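Local coordinates for transcriptional regulator (Aquifex aeolicus, PDB 2EH3), which probably binds DNA through an N-terminal helix-turn-helix and regulates transcription as a member of the TetR/AcrR family, at the interface of chains A and B. Sequence-based numbering; all coordinates share one arbitrary frame. Chains: chain A/B, Transcriptional regulator.

The interface of chains A and B. Residues chain A 109, 112-113, 116, 143; chain B 144, 147-148, 152.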
# COMPACT_ATOMS: atom_id res chain seq x y z
N PHE A 109 -1.81 -9.56 4.85
CA PHE A 109 -2.38 -10.19 3.65
C PHE A 109 -3.54 -11.15 3.91
O PHE A 109 -4.46 -11.25 3.07
CB PHE A 109 -1.27 -10.86 2.83
CG PHE A 109 -0.41 -9.87 2.09
CD1 PHE A 109 -0.98 -9.01 1.14
CD2 PHE A 109 0.96 -9.75 2.37
CE1 PHE A 109 -0.22 -8.04 0.48
CE2 PHE A 109 1.75 -8.77 1.70
CZ PHE A 109 1.15 -7.91 0.76
N ILE A 112 -6.70 -9.00 4.23
CA ILE A 112 -7.09 -8.40 2.96
C ILE A 112 -7.74 -9.47 2.11
O ILE A 112 -8.78 -9.24 1.50
CB ILE A 112 -5.88 -7.84 2.18
CG1 ILE A 112 -5.23 -6.69 2.95
CG2 ILE A 112 -6.34 -7.42 0.76
CD1 ILE A 112 -6.03 -5.40 2.93
N GLU A 113 -7.11 -10.64 2.07
CA GLU A 113 -7.64 -11.74 1.26
C GLU A 113 -9.03 -12.11 1.73
O GLU A 113 -9.90 -12.39 0.91
CB GLU A 113 -6.71 -12.96 1.35
CG GLU A 113 -7.18 -14.21 0.61
CD GLU A 113 -7.47 -13.95 -0.86
OE1 GLU A 113 -6.82 -13.06 -1.44
OE2 GLU A 113 -8.34 -14.65 -1.44
N LYS A 116 -11.40 -9.55 0.58
CA LYS A 116 -11.57 -9.71 -0.86
C LYS A 116 -12.51 -10.88 -1.17
O LYS A 116 -13.38 -10.75 -2.04
CB LYS A 116 -10.22 -9.95 -1.54
CG LYS A 116 -10.27 -9.74 -3.05
CD LYS A 116 -8.87 -9.63 -3.62
CE LYS A 116 -8.39 -10.94 -4.20
NZ LYS A 116 -9.07 -11.25 -5.48
N ARG A 143 -8.23 1.35 -1.45
CA ARG A 143 -6.93 1.46 -0.80
C ARG A 143 -6.18 2.74 -1.24
O ARG A 143 -5.59 3.43 -0.41
CB ARG A 143 -6.15 0.16 -1.04
CG ARG A 143 -6.92 -0.99 -0.33
CD ARG A 143 -6.43 -2.38 -0.71
NE ARG A 143 -5.14 -2.70 -0.11
CZ ARG A 143 -4.44 -3.80 -0.39
NH1 ARG A 143 -4.91 -4.67 -1.26
NH2 ARG A 143 -3.29 -4.04 0.21
N GLN B 144 -2.94 -2.51 -6.36
CA GLN B 144 -3.53 -3.73 -5.80
C GLN B 144 -2.88 -4.94 -6.49
O GLN B 144 -2.47 -5.91 -5.83
CB GLN B 144 -5.05 -3.75 -6.04
CG GLN B 144 -5.79 -5.06 -5.72
CD GLN B 144 -6.22 -5.19 -4.27
OE1 GLN B 144 -6.26 -4.21 -3.53
NE2 GLN B 144 -6.59 -6.40 -3.86
N LEU B 147 0.88 -5.24 -5.37
CA LEU B 147 1.00 -5.65 -3.99
C LEU B 147 0.66 -7.13 -3.80
O LEU B 147 1.33 -7.87 -3.08
CB LEU B 147 0.08 -4.78 -3.13
CG LEU B 147 0.16 -5.03 -1.63
CD1 LEU B 147 1.52 -4.57 -1.11
CD2 LEU B 147 -0.93 -4.25 -0.97
N HIS B 148 -0.38 -7.58 -4.48
CA HIS B 148 -0.76 -8.96 -4.30
C HIS B 148 -0.11 -9.97 -5.18
O HIS B 148 0.08 -11.11 -4.75
CB HIS B 148 -2.27 -9.06 -4.40
CG HIS B 148 -2.93 -8.39 -3.25
ND1 HIS B 148 -3.28 -9.07 -2.10
CD2 HIS B 148 -3.10 -7.07 -2.97
CE1 HIS B 148 -3.62 -8.21 -1.17
NE2 HIS B 148 -3.52 -6.99 -1.66
N LYS B 152 3.24 -9.88 -2.39
CA LYS B 152 2.80 -10.97 -1.54
C LYS B 152 3.36 -12.26 -2.11
O LYS B 152 4.07 -13.00 -1.43
CB LYS B 152 1.28 -11.04 -1.50
CG LYS B 152 0.75 -12.21 -0.71
CD LYS B 152 -0.77 -12.16 -0.65
CE LYS B 152 -1.33 -13.34 0.11
NZ LYS B 152 -2.81 -13.49 -0.10
O HOH W 1 -3.94 -10.78 0.41
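A:Arg143 reaches across to B:His148 and B:Gln144 in the C-terminal, ligand-binding-type domain of this TetR-family regulator, where helices 105-126 and 131-152 of one chain pack on helix 131-152 of the other. The two-fold repeats each contact with the chains exchanged, and the pairing is probably the dimer typical of the family. The arginine chain folds at chi3 (73°), which turns its guanidinium toward chain B. Its NH1 gives a nearly straight hydrogen bond, 2.7 Å long, to the imidazole NE2 of B:His148; the acceptor lies in the guanidinium plane, while the two flat groups stand steeply to each other. NH1 of A:Arg143 also donates to the amide oxygen OE1 of B:Gln144, 2.7 Å away but more bent, with the donor above the carbonyl plane rather than on a lone pair. A:Ile112 lays CD1 over one guanidinium face and sets CG2 3.4 Å from CE1 of B:His148. With A:Arg143 cut back to an alanine, B:His148 NE2 and B:Gln144 OE1 would probably lose their shared donor, and the glutamine amide is likely to turn more freely.

The ring of A:Phe109 meets the imidazole edge-to-face, with planes 87° apart: its CE1 side points at the histidine face near the rim. B:Leu147 brings CG to the ring edge, 3.7 Å from CE1 of A:Phe109. Over one phenyl face runs B:Lys152, extended beyond CG and antiparallel to the phenylalanine side chain, with CB 3.7 Å from the ring centroid. That course carries the amine NZ of B:Lys152 past the ring to water 1, 3.0 Å away, which bridges it to the backbone O of A:Phe109. The carboxylate OE1 of A:Glu113 lies 4.3 Å from NZ of B:Lys152, not in contact, though its charge may favour the lysine's position.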